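Local atomic coordinates of phosphoribosylformylglycinamidine synthase 2 (PDB entry 3VIU), a protein that belongs to the AIR synthase-related (PurM-like) family, its long chain repeating a two-domain unit, and binds ADP and magnesium. Residues Ala200-Thr204 and Ser304-Met308; Lys203-Asp207 and Pro288-Met294; Ile110-Gly114 and Glu184-Arg188. One frame throughout, in Å; residues are numbered along the deposited sequence.

Contact 1 of 3, residues Ala200-Thr204 and Ser304-Met308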
loop_
_atom_site.group_PDB
_atom_site.type_symbol
_atom_site.label_atom_id
_atom_site.label_comp_id
_atom_site.label_asym_id
_atom_site.label_seq_id
_atom_site.Cartn_x
_atom_site.Cartn_y
_atom_site.Cartn_z
ATOM N N ALA A 200 -1.720 -12.506 -24.469
ATOM C CA ALA A 200 -2.132 -13.729 -23.791
ATOM C C ALA A 200 -3.132 -13.432 -22.681
ATOM O O ALA A 200 -3.133 -12.344 -22.119
ATOM C CB ALA A 200 -0.926 -14.434 -23.220
ATOM N N GLY A 201 -3.975 -14.408 -22.369
ATOM C CA GLY A 201 -4.972 -14.224 -21.328
ATOM C C GLY A 201 -6.395 -14.211 -21.859
ATOM O O GLY A 201 -6.673 -14.775 -22.907
ATOM N N ALA A 202 -7.297 -13.564 -21.131
ATOM C CA ALA A 202 -8.695 -13.477 -21.534
ATOM C C ALA A 202 -8.840 -12.733 -22.860
ATOM O O ALA A 202 -7.934 -12.014 -23.285
ATOM C CB ALA A 202 -9.504 -12.761 -20.451
ATOM N N LYS A 203 -9.983 -12.908 -23.512
ATOM C CA LYS A 203 -10.231 -12.227 -24.768
ATOM C C LYS A 203 -10.819 -10.848 -24.460
ATOM O O LYS A 203 -11.489 -10.665 -23.447
ATOM C CB LYS A 203 -11.164 -13.057 -25.660
ATOM C CG LYS A 203 -12.329 -13.712 -24.947
ATOM C CD LYS A 203 -11.886 -14.903 -24.095
ATOM C CE LYS A 203 -13.040 -15.447 -23.247
ATOM N NZ LYS A 203 -14.235 -15.867 -24.057
ATOM N N THR A 204 -10.543 -9.875 -25.322
ATOM C CA THR A 204 -11.024 -8.511 -25.123
ATOM C C THR A 204 -12.516 -8.336 -25.367
ATOM O O THR A 204 -13.017 -8.642 -26.454
ATOM C CB THR A 204 -10.268 -7.524 -26.035
ATOM O OG1 THR A 204 -8.880 -7.544 -25.701
ATOM C CG2 THR A 204 -10.802 -6.118 -25.872
ATOM N N SER A 304 -10.613 -5.144 -20.076
ATOM C CA SER A 304 -10.943 -6.504 -19.663
ATOM C C SER A 304 -9.807 -7.050 -18.811
ATOM O O SER A 304 -8.643 -6.788 -19.090
ATOM C CB SER A 304 -11.168 -7.392 -20.885
ATOM O OG SER A 304 -12.288 -6.938 -21.627
ATOM N N GLN A 305 -10.161 -7.800 -17.772
ATOM C CA GLN A 305 -9.192 -8.372 -16.841
ATOM C C GLN A 305 -8.351 -9.506 -17.410
ATOM O O GLN A 305 -8.640 -10.042 -18.483
ATOM C CB GLN A 305 -9.902 -8.874 -15.582
ATOM C CG GLN A 305 -10.723 -7.827 -14.853
ATOM C CD GLN A 305 -9.878 -6.698 -14.310
ATOM O OE1 GLN A 305 -8.915 -6.922 -13.583
ATOM N NE2 GLN A 305 -10.244 -5.474 -14.657
ATOM N N GLU A 306 -7.323 -9.865 -16.644
ATOM C CA GLU A 306 -6.365 -10.918 -16.975
ATOM C C GLU A 306 -5.853 -10.953 -18.410
ATOM O O GLU A 306 -5.912 -11.988 -19.080
ATOM C CB GLU A 306 -6.901 -12.309 -16.589
ATOM C CG GLU A 306 -8.391 -12.409 -16.403
ATOM C CD GLU A 306 -8.861 -11.964 -15.025
ATOM O OE1 GLU A 306 -10.086 -11.795 -14.868
ATOM O OE2 GLU A 306 -8.029 -11.792 -14.105
ATOM N N ARG A 307 -5.346 -9.815 -18.877
ATOM C CA ARG A 307 -4.774 -9.718 -20.216
ATOM C C ARG A 307 -3.309 -9.331 -20.037
ATOM O O ARG A 307 -2.970 -8.546 -19.147
ATOM C CB ARG A 307 -5.513 -8.682 -21.061
ATOM C CG ARG A 307 -6.843 -9.173 -21.602
ATOM C CD ARG A 307 -7.436 -8.135 -22.522
ATOM N NE ARG A 307 -7.596 -6.859 -21.833
ATOM C CZ ARG A 307 -7.864 -5.708 -22.442
ATOM N NH1 ARG A 307 -8.002 -5.666 -23.762
ATOM N NH2 ARG A 307 -7.982 -4.598 -21.728
HETATM N N MSE A 308 -2.448 -9.880 -20.886
HETATM C CA MSE A 308 -1.019 -9.634 -20.769
HETATM C C MSE A 308 -0.323 -9.446 -22.121
HETATM O O MSE A 308 -0.622 -10.139 -23.094
HETATM C CB MSE A 308 -0.384 -10.821 -20.028
HETATM C CG MSE A 308 0.930 -10.528 -19.334
HETATM SE SE MSE A 308 0.663 -9.563 -17.662
HETATM C CE MSE A 308 0.714 -11.059 -16.421
#
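Ser-304 points its CA-to-CB bond toward 200-204, CB lying 4.2 Å from Lys-203 O. Its hydroxyl bonds to Ser-302 and to Gly-205 N. Gln-305 has its CA-to-CB bond directed away from 200-204, and its OE1 is hydrogen-bonded to Arg-108 of helix 95-112, but its carbonyl O still meets Ala-202 CB at 3.5 Å. Glu-306 has positive phi (43°), and its carbonyl O accepts from Ala-202 N (2.9 Å) and receives a CA-H...O contact from Gly-201 CA (3.3 Å). Any CB on Gly-201 would clash with that oxygen, and the backbone angles (113°/-155°) would in any case press a CB against the preceding carbonyl. The buried Glu-306 carboxylate leads away from 200-204 to Asp-234 N and the Tyr-148 hydroxyl. From here strands 196-201 and 307-312 pair antiparallel as neighbours in the seven-stranded sheet of the PurM-type C-terminal domain. Arg-307, opposite Gly-201, folds its side chain back: NE donates to Ser-304 O (2.9 Å) and NH1 to Thr-204 OG1 (2.8 Å), while NH2 reaches Ser-302 O. Selenomethionine Met-308 bonds Ala-200 twice, Ala-200 N to Met-308 O (2.9 Å) and Met-308 N to Ala-200 O (2.8 Å); its apolar chain touches Leu-241.

Contact 2 of 3, residues Lys203-Asp207 and Pro288-Met294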
loop_
_atom_site.group_PDB
_atom_site.type_symbol
_atom_site.label_atom_id
_atom_site.label_comp_id
_atom_site.label_asym_id
_atom_site.label_seq_id
_atom_site.Cartn_x
_atom_site.Cartn_y
_atom_site.Cartn_z
ATOM N N LYS A 203 -9.983 -12.908 -23.512
ATOM C CA LYS A 203 -10.231 -12.227 -24.768
ATOM C C LYS A 203 -10.819 -10.848 -24.460
ATOM O O LYS A 203 -11.489 -10.665 -23.447
ATOM C CB LYS A 203 -11.164 -13.057 -25.660
ATOM C CG LYS A 203 -12.329 -13.712 -24.947
ATOM C CD LYS A 203 -11.886 -14.903 -24.095
ATOM C CE LYS A 203 -13.040 -15.447 -23.247
ATOM N NZ LYS A 203 -14.235 -15.867 -24.057
ATOM N N THR A 204 -10.543 -9.875 -25.322
ATOM C CA THR A 204 -11.024 -8.511 -25.123
ATOM C C THR A 204 -12.516 -8.336 -25.367
ATOM O O THR A 204 -13.017 -8.642 -26.454
ATOM C CB THR A 204 -10.268 -7.524 -26.035
ATOM O OG1 THR A 204 -8.880 -7.544 -25.701
ATOM C CG2 THR A 204 -10.802 -6.118 -25.872
ATOM N N GLY A 205 -13.210 -7.833 -24.348
ATOM C CA GLY A 205 -14.637 -7.590 -24.451
ATOM C C GLY A 205 -14.973 -6.128 -24.193
ATOM O O GLY A 205 -14.081 -5.284 -24.095
ATOM N N ARG A 206 -16.259 -5.815 -24.092
ATOM C CA ARG A 206 -16.677 -4.443 -23.833
ATOM C C ARG A 206 -16.758 -4.233 -22.331
ATOM O O ARG A 206 -17.838 -4.108 -21.764
ATOM C CB ARG A 206 -18.026 -4.162 -24.504
ATOM C CG ARG A 206 -17.881 -3.755 -25.962
ATOM C CD ARG A 206 -19.209 -3.636 -26.691
ATOM N NE ARG A 206 -19.733 -4.944 -27.066
ATOM C CZ ARG A 206 -20.015 -5.317 -28.313
ATOM N NH1 ARG A 206 -20.485 -6.534 -28.541
ATOM N NH2 ARG A 206 -19.833 -4.482 -29.328
ATOM N N ASP A 207 -15.587 -4.203 -21.699
ATOM C CA ASP A 207 -15.462 -4.036 -20.253
ATOM C C ASP A 207 -14.875 -2.679 -19.869
ATOM O O ASP A 207 -13.886 -2.232 -20.451
ATOM C CB ASP A 207 -14.573 -5.141 -19.675
ATOM C CG ASP A 207 -15.096 -6.537 -19.970
ATOM O OD1 ASP A 207 -14.345 -7.504 -19.739
ATOM O OD2 ASP A 207 -16.251 -6.679 -20.421
ATOM N N PRO A 288 -7.793 -11.247 -29.889
ATOM C CA PRO A 288 -8.854 -12.183 -29.495
ATOM C C PRO A 288 -10.050 -11.417 -28.942
ATOM O O PRO A 288 -9.908 -10.624 -28.020
ATOM C CB PRO A 288 -8.187 -13.028 -28.411
ATOM C CG PRO A 288 -6.752 -12.989 -28.789
ATOM C CD PRO A 288 -6.552 -11.542 -29.156
ATOM N N THR A 289 -11.226 -11.669 -29.499
ATOM C CA THR A 289 -12.435 -10.981 -29.074
ATOM C C THR A 289 -13.428 -11.919 -28.386
ATOM O O THR A 289 -13.516 -13.099 -28.720
ATOM C CB THR A 289 -13.133 -10.319 -30.280
ATOM O OG1 THR A 289 -13.369 -11.310 -31.289
ATOM C CG2 THR A 289 -12.275 -9.201 -30.853
ATOM N N ARG A 290 -14.182 -11.373 -27.434
ATOM C CA ARG A 290 -15.172 -12.135 -26.680
ATOM C C ARG A 290 -16.584 -11.780 -27.121
ATOM O O ARG A 290 -17.529 -12.528 -26.859
ATOM C CB ARG A 290 -15.021 -11.831 -25.190
ATOM C CG ARG A 290 -15.950 -12.613 -24.279
ATOM C CD ARG A 290 -15.876 -12.056 -22.870
ATOM N NE ARG A 290 -16.547 -10.764 -22.763
ATOM C CZ ARG A 290 -16.254 -9.834 -21.858
ATOM N NH1 ARG A 290 -16.934 -8.692 -21.838
ATOM N NH2 ARG A 290 -15.271 -10.039 -20.985
ATOM N N GLU A 291 -16.723 -10.629 -27.777
ATOM C CA GLU A 291 -18.022 -10.156 -28.252
ATOM C C GLU A 291 -17.971 -9.750 -29.720
ATOM O O GLU A 291 -16.935 -9.323 -30.224
ATOM C CB GLU A 291 -18.493 -8.975 -27.402
ATOM C CG GLU A 291 -18.724 -9.341 -25.948
ATOM C CD GLU A 291 -19.040 -8.140 -25.081
ATOM O OE1 GLU A 291 -20.000 -7.411 -25.407
ATOM O OE2 GLU A 291 -18.333 -7.927 -24.073
ATOM N N GLU A 292 -19.106 -9.876 -30.397
ATOM C CA GLU A 292 -19.203 -9.553 -31.815
ATOM C C GLU A 292 -19.412 -8.065 -32.091
ATOM O O GLU A 292 -19.861 -7.322 -31.225
ATOM C CB GLU A 292 -20.361 -10.345 -32.433
ATOM C CG GLU A 292 -20.290 -10.472 -33.942
ATOM C CD GLU A 292 -21.456 -11.255 -34.522
ATOM O OE1 GLU A 292 -21.930 -12.210 -33.864
ATOM O OE2 GLU A 292 -21.885 -10.922 -35.649
ATOM N N GLY A 293 -19.071 -7.644 -33.307
ATOM C CA GLY A 293 -19.258 -6.262 -33.717
ATOM C C GLY A 293 -18.614 -5.186 -32.871
ATOM O O GLY A 293 -19.181 -4.106 -32.685
HETATM N N MSE A 294 -17.424 -5.468 -32.361
HETATM C CA MSE A 294 -16.722 -4.498 -31.541
HETATM C C MSE A 294 -16.010 -3.483 -32.416
HETATM O O MSE A 294 -15.282 -3.846 -33.334
HETATM C CB MSE A 294 -15.719 -5.203 -30.639
HETATM C CG MSE A 294 -16.381 -6.019 -29.559
HETATM SE SE MSE A 294 -15.094 -6.753 -28.347
HETATM C CE MSE A 294 -14.604 -5.138 -27.391
HETATM O O HOH W 1 -12.850 -11.044 -21.333
HETATM O O HOH W 2 -19.843 -6.878 -21.707
#
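Lys-203 aims its CA-to-CB bond at 288-294, and the first carbons of its side chain rest on 288-290, CB 3.6 Å from Pro-288 O and CG 3.3 Å from Arg-290 CB. A water joins Lys-203 O (2.5 Å) to Arg-290 NH2 (2.6 Å, weak). At Thr-204 a single bridge to Thr-289 links the backbones, which run in the same direction: Thr-204 N donates to Pro-288 O at 2.9 Å, and Arg-290 N to Thr-204 O at 3.1 Å. The side chain of Thr-204 serves Arg-307, its OG1 accepting from that guanidinium. The bridge ties two loops of the PurM-type C-terminal domain, one leaving strand 196-201 and the other lying between strand 279-283 and helix 296-301. Gly-205 suits its position because a CB would collide with Arg-290 NH1; instead its bare CA lies over one face of that guanidinium, 3.6 Å from NH1. Arg-206, at the centre of an inverse gamma turn, gives its N to Glu-291 OE2 and its NE to Glu-291 OE1, both at 3.0 Å, the latter as a salt bridge. Arg-206 NH1 also donates to Glu-292 O (2.9 Å), Met-294 CG covers one guanidinium face, and Glu-298 of helix 296-301 is a second acidic partner. Asp-207 extends the salt-bridge network through a two-pronged pairing, Arg-290 NH1 to Asp-207 OD2 at 2.6 Å and Arg-290 NH2 to Asp-207 OD1 at 3.0 Å. Arg-290 NH1 additionally holds Glu-291 OE2 at 2.7 Å, placing a positive group between two carboxylates.

Contact 3 of 3, residues Ile110-Gly114 and Glu184-Arg188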
loop_
_atom_site.group_PDB
_atom_site.type_symbol
_atom_site.label_atom_id
_atom_site.label_comp_id
_atom_site.label_asym_id
_atom_site.label_seq_id
_atom_site.Cartn_x
_atom_site.Cartn_y
_atom_site.Cartn_z
ATOM N N ILE A 110 3.091 -6.809 -10.457
ATOM C CA ILE A 110 4.195 -7.493 -9.807
ATOM C C ILE A 110 4.715 -8.623 -10.695
ATOM O O ILE A 110 5.920 -8.847 -10.781
ATOM C CB ILE A 110 3.746 -8.060 -8.451
ATOM C CG1 ILE A 110 3.255 -6.915 -7.552
ATOM C CG2 ILE A 110 4.863 -8.868 -7.819
ATOM C CD1 ILE A 110 4.185 -5.736 -7.478
HETATM N N MSE A 111 3.804 -9.330 -11.356
HETATM C CA MSE A 111 4.177 -10.423 -12.253
HETATM C C MSE A 111 4.992 -9.922 -13.430
HETATM O O MSE A 111 5.925 -10.591 -13.873
HETATM C CB MSE A 111 2.954 -11.095 -12.861
HETATM C CG MSE A 111 2.067 -11.894 -11.958
HETATM SE SE MSE A 111 0.578 -12.462 -13.073
HETATM C CE MSE A 111 -0.877 -11.614 -12.119
ATOM N N SER A 112 4.613 -8.762 -13.962
ATOM C CA SER A 112 5.304 -8.232 -15.125
ATOM C C SER A 112 6.785 -8.000 -14.863
ATOM O O SER A 112 7.575 -7.976 -15.802
ATOM C CB SER A 112 4.623 -6.956 -15.633
ATOM O OG SER A 112 4.846 -5.862 -14.773
HETATM N N MSE A 113 7.163 -7.847 -13.594
HETATM C CA MSE A 113 8.570 -7.658 -13.233
HETATM C C MSE A 113 9.271 -9.020 -13.191
HETATM O O MSE A 113 10.488 -9.100 -13.002
HETATM C CB MSE A 113 8.710 -7.008 -11.855
HETATM C CG MSE A 113 8.068 -5.653 -11.708
HETATM SE SE MSE A 113 8.560 -4.374 -13.078
HETATM C CE MSE A 113 10.440 -4.147 -12.674
ATOM N N GLY A 114 8.490 -10.086 -13.356
ATOM C CA GLY A 114 9.034 -11.430 -13.320
ATOM C C GLY A 114 9.132 -11.935 -11.896
ATOM O O GLY A 114 9.849 -12.898 -11.606
ATOM N N GLU A 184 18.849 -11.961 -11.296
ATOM C CA GLU A 184 19.238 -12.287 -12.663
ATOM C C GLU A 184 18.077 -12.257 -13.660
ATOM O O GLU A 184 18.297 -12.149 -14.866
ATOM C CB GLU A 184 19.875 -13.674 -12.671
ATOM C CG GLU A 184 18.924 -14.765 -12.177
ATOM C CD GLU A 184 19.624 -16.074 -11.874
ATOM O OE1 GLU A 184 20.372 -16.567 -12.747
ATOM O OE2 GLU A 184 19.419 -16.611 -10.762
ATOM N N HIS A 185 16.848 -12.351 -13.156
ATOM C CA HIS A 185 15.656 -12.367 -14.003
ATOM C C HIS A 185 14.883 -11.061 -14.024
ATOM O O HIS A 185 13.772 -11.014 -14.554
ATOM C CB HIS A 185 14.702 -13.467 -13.541
ATOM C CG HIS A 185 15.282 -14.841 -13.611
ATOM N ND1 HIS A 185 14.802 -15.889 -12.854
ATOM C CD2 HIS A 185 16.288 -15.349 -14.361
ATOM C CE1 HIS A 185 15.488 -16.981 -13.133
ATOM N NE2 HIS A 185 16.396 -16.681 -14.045
ATOM N N LEU A 186 15.447 -10.006 -13.452
ATOM C CA LEU A 186 14.745 -8.731 -13.416
ATOM C C LEU A 186 14.395 -8.178 -14.797
ATOM O O LEU A 186 15.271 -7.726 -15.538
ATOM C CB LEU A 186 15.560 -7.701 -12.634
ATOM C CG LEU A 186 14.967 -6.293 -12.523
ATOM C CD1 LEU A 186 13.468 -6.353 -12.293
ATOM C CD2 LEU A 186 15.656 -5.562 -11.382
ATOM N N LYS A 187 13.106 -8.215 -15.132
ATOM C CA LYS A 187 12.631 -7.713 -16.419
ATOM C C LYS A 187 11.745 -6.475 -16.263
ATOM O O LYS A 187 11.155 -6.242 -15.207
ATOM C CB LYS A 187 11.861 -8.805 -17.174
ATOM C CG LYS A 187 10.526 -9.193 -16.550
ATOM C CD LYS A 187 9.843 -10.297 -17.357
ATOM C CE LYS A 187 8.590 -10.825 -16.653
ATOM N NZ LYS A 187 8.018 -12.017 -17.342
ATOM N N ARG A 188 11.657 -5.687 -17.329
ATOM C CA ARG A 188 10.860 -4.465 -17.334
ATOM C C ARG A 188 9.943 -4.398 -18.559
ATOM O O ARG A 188 9.541 -5.424 -19.109
ATOM C CB ARG A 188 11.782 -3.236 -17.300
ATOM C CG ARG A 188 12.829 -3.203 -18.413
ATOM C CD ARG A 188 13.930 -4.233 -18.183
ATOM N NE ARG A 188 14.574 -4.649 -19.426
ATOM C CZ ARG A 188 15.339 -3.867 -20.185
ATOM N NH1 ARG A 188 15.568 -2.608 -19.830
ATOM N NH2 ARG A 188 15.877 -4.346 -21.301
#
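Met-113 and Lys-187 have the largest buried areas here: Met-113 packs on the backbone of Lys-187, and Lys-187 on the backbone at the helix end. Selenomethionine Met-113 starts with its CA-to-CB bond directed away, but m rotamers at all three chi angles curl the flexible chain round until CE sits 3.4 Å from Lys-187 O and 3.8 Å from Leu-186 CD1. Val-71 of strand 70-75 touches both Met-113 and Leu-186. The backbones meet through a weak hydrogen bond, Lys-187 N to Met-113 O at 3.5 Å, and a CA-H...O contact from Met-113 CA to Lys-187 O (3.5 Å). Helix 95-112 finishes in a Schellman motif: Gly-114 has positive phi, and its N bonds to Met-111 O at 2.7 Å. A CB on Gly-114 would be jammed against the preceding carbonyl O and tight against Lys-187 CE. The helix end thus meets the connection from strand 172-182 to strand 196-201, a seam between two domains. Lys-187, extended beyond chi1, spans that end, its CE 3.1 Å from Ser-112 O and 3.4 Å from Gly-114 N; its side chain also touches Thr-245 and Ile-249 of helix 235-250. Ser-112, hydroxyl-bonded to Asp-109 O, lies about 7 Å (side chain) from the bound ADP.

Overall arrangement
Contact 3 comes first along the chain, joining the end of helix 95-112 to the connection between the N-terminal and C-terminal PurM-type domains. Contacts 1 and 2 both start just after that connection, from strand 196-201 and its following loop, and share Lys-203 and Thr-204; their centres are 10 Å apart, and Ser-304 of contact 1 reaches Gly-205 of contact 2. Contact 1 joins the ends of two neighbouring strands of the seven-stranded sheet and the loops attached to them; contact 2 lies at its loop end. Contacts 1 and 3, whose centres are about 19 Å apart, touch where Met-308 CE meets Met-111 SE at 3.6 Å, so sheet and helix pack across the domain seam near ADP. Contacts 2 and 3 do not touch.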